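Local coordinates for embryonic developmental protein tofu-6 (Caenorhabditis elegans, PDB 7OCX), which takes part in piRNA (21U-RNA) biogenesis as part of the PETISCO complex, pairing through its RRM domain with that of PID-3, at residues 34-39 against 80-85. Sequence-based numbering, arbitrary orientation.
Sequences FHVFQN and GNLIGE
Val36 and Leu82 meet tip to tip where helix 30-38 packs against strand 81-84, outermost in this chain's sheet. The touching atoms are two methyl carbons, Val36 CG1 and Leu82 CD2, only 3.4 Å apart. That is tighter than usual for two carbons. Val36 has CG1 anti to its backbone N (chi1 167°), which extends this methyl toward the strand. Leu82 likewise holds CG opposite its own N (chi1 -165°) and reaches back toward the helix. Phe37 is the looser partner. Its ring comes obliquely to the same leucine methyl, with Phe37 CZ 4.4 Å from Leu82 CD2. One methyl thus sits against both helix residues.

Around this point Leu82 also touches Phe40 and Leu77, and Val36 touches Trp28 and Phe87. The rest of the interface is sparse. Backbones stay well apart, with Val36 CA 8.9 Å from Gly84 CA. Val36 is still partly exposed, whereas Leu82 and Phe37 are buried. On another side of the helix, Phe34 packs against Phe57 of the PID-3 chain.

The layout fits the RRM fold, whose helices cover one face of an antiparallel sheet. Here the short strand 81-84 pairs with strand 87-93. No hydrogen bond or charge pair links the two segments. Their direct contact is purely apolar, so it rests on side-chain fit and burial.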
loop_
_atom_site.group_PDB
_atom_site.type_symbol
_atom_site.label_atom_id
_atom_site.label_comp_id
_atom_site.label_asym_id
_atom_site.label_seq_id
_atom_site.Cartn_x
_atom_site.Cartn_y
_atom_site.Cartn_z
ATOM N N PHE C 34 16.057 -2.282 18.404
ATOM C CA PHE C 34 15.318 -1.687 17.297
ATOM C C PHE C 34 16.095 -0.521 16.685
ATOM O O PHE C 34 16.193 -0.398 15.457
ATOM C CB PHE C 34 13.936 -1.243 17.799
ATOM C CG PHE C 34 13.250 -0.266 16.899
ATOM C CD1 PHE C 34 12.532 -0.706 15.796
ATOM C CD2 PHE C 34 13.325 1.095 17.158
ATOM C CE1 PHE C 34 11.905 0.192 14.954
ATOM C CE2 PHE C 34 12.714 2.004 16.322
ATOM C CZ PHE C 34 11.997 1.555 15.211
ATOM N N HIS C 35 16.659 0.346 17.536
ATOM C CA HIS C 35 17.319 1.545 17.018
ATOM C C HIS C 35 18.506 1.165 16.137
ATOM O O HIS C 35 18.773 1.814 15.119
ATOM C CB HIS C 35 17.806 2.479 18.138
ATOM C CG HIS C 35 16.714 3.177 18.897
ATOM N ND1 HIS C 35 15.520 3.557 18.320
ATOM C CD2 HIS C 35 16.681 3.652 20.169
ATOM C CE1 HIS C 35 14.767 4.165 19.223
ATOM N NE2 HIS C 35 15.453 4.248 20.351
ATOM N N VAL C 36 19.256 0.139 16.535
ATOM C CA VAL C 36 20.399 -0.274 15.733
ATOM C C VAL C 36 19.951 -0.724 14.354
ATOM O O VAL C 36 20.575 -0.376 13.345
ATOM C CB VAL C 36 21.201 -1.380 16.440
ATOM C CG1 VAL C 36 22.180 -2.017 15.447
ATOM C CG2 VAL C 36 21.912 -0.782 17.623
ATOM N N PHE C 37 18.880 -1.525 14.288
ATOM C CA PHE C 37 18.468 -2.074 13.002
ATOM C C PHE C 37 17.637 -1.099 12.193
ATOM O O PHE C 37 17.655 -1.157 10.959
ATOM C CB PHE C 37 17.761 -3.413 13.212
ATOM C CG PHE C 37 18.730 -4.508 13.451
ATOM C CD1 PHE C 37 19.309 -4.683 14.687
ATOM C CD2 PHE C 37 19.163 -5.286 12.386
ATOM C CE1 PHE C 37 20.277 -5.648 14.875
ATOM C CE2 PHE C 37 20.117 -6.263 12.574
ATOM C CZ PHE C 37 20.674 -6.440 13.823
ATOM N N GLN C 38 16.967 -0.159 12.837
ATOM C CA GLN C 38 16.244 0.851 12.083
ATOM C C GLN C 38 17.151 1.663 11.160
ATOM O O GLN C 38 16.670 2.232 10.172
ATOM C CB GLN C 38 15.535 1.802 13.034
ATOM C CG GLN C 38 14.275 2.344 12.477
ATOM C CD GLN C 38 13.933 3.671 13.105
ATOM O OE1 GLN C 38 14.582 4.104 14.060
ATOM N NE2 GLN C 38 12.920 4.333 12.567
ATOM N N ASN C 39 18.437 1.807 11.493
ATOM C CA ASN C 39 19.326 2.566 10.614
ATOM C C ASN C 39 19.481 1.933 9.238
ATOM O O ASN C 39 19.943 2.603 8.308
ATOM C CB ASN C 39 20.716 2.729 11.232
ATOM C CG ASN C 39 20.740 3.595 12.474
ATOM O OD1 ASN C 39 20.014 4.587 12.580
ATOM N ND2 ASN C 39 21.558 3.201 13.442
ATOM N N GLY C 80 30.027 -11.781 9.784
ATOM C CA GLY C 80 28.831 -12.146 10.515
ATOM C C GLY C 80 28.513 -11.245 11.685
ATOM O O GLY C 80 27.570 -11.529 12.438
ATOM N N ASN C 81 29.264 -10.161 11.848
ATOM C CA ASN C 81 29.163 -9.273 12.992
ATOM C C ASN C 81 28.724 -7.891 12.531
ATOM O O ASN C 81 29.169 -7.407 11.487
ATOM C CB ASN C 81 30.518 -9.175 13.710
ATOM C CG ASN C 81 30.864 -10.433 14.491
ATOM O OD1 ASN C 81 29.985 -11.138 14.987
ATOM N ND2 ASN C 81 32.153 -10.723 14.594
ATOM N N LEU C 82 27.835 -7.273 13.302
ATOM C CA LEU C 82 27.548 -5.849 13.203
ATOM C C LEU C 82 28.367 -5.130 14.267
ATOM O O LEU C 82 28.191 -5.396 15.464
ATOM C CB LEU C 82 26.058 -5.569 13.395
ATOM C CG LEU C 82 25.583 -4.181 12.959
ATOM C CD1 LEU C 82 25.651 -4.058 11.441
ATOM C CD2 LEU C 82 24.178 -3.869 13.449
ATOM N N ILE C 83 29.248 -4.221 13.836
ATOM C CA ILE C 83 30.188 -3.543 14.727
ATOM C C ILE C 83 29.674 -2.136 15.002
ATOM O O ILE C 83 29.382 -1.384 14.069
ATOM C CB ILE C 83 31.601 -3.472 14.117
ATOM C CG1 ILE C 83 31.606 -2.847 12.709
ATOM C CG2 ILE C 83 32.246 -4.863 14.081
ATOM C CD1 ILE C 83 32.026 -1.340 12.659
ATOM N N GLY C 84 29.609 -1.761 16.282
ATOM C CA GLY C 84 29.218 -0.425 16.681
ATOM C C GLY C 84 30.281 0.239 17.546
ATOM O O GLY C 84 31.239 -0.395 18.003
ATOM N N GLU C 85 30.086 1.538 17.790
ATOM C CA GLU C 85 31.091 2.316 18.506
ATOM C C GLU C 85 31.415 1.741 19.876
ATOM O O GLU C 85 32.437 2.124 20.456
ATOM C CB GLU C 85 30.634 3.772 18.657
#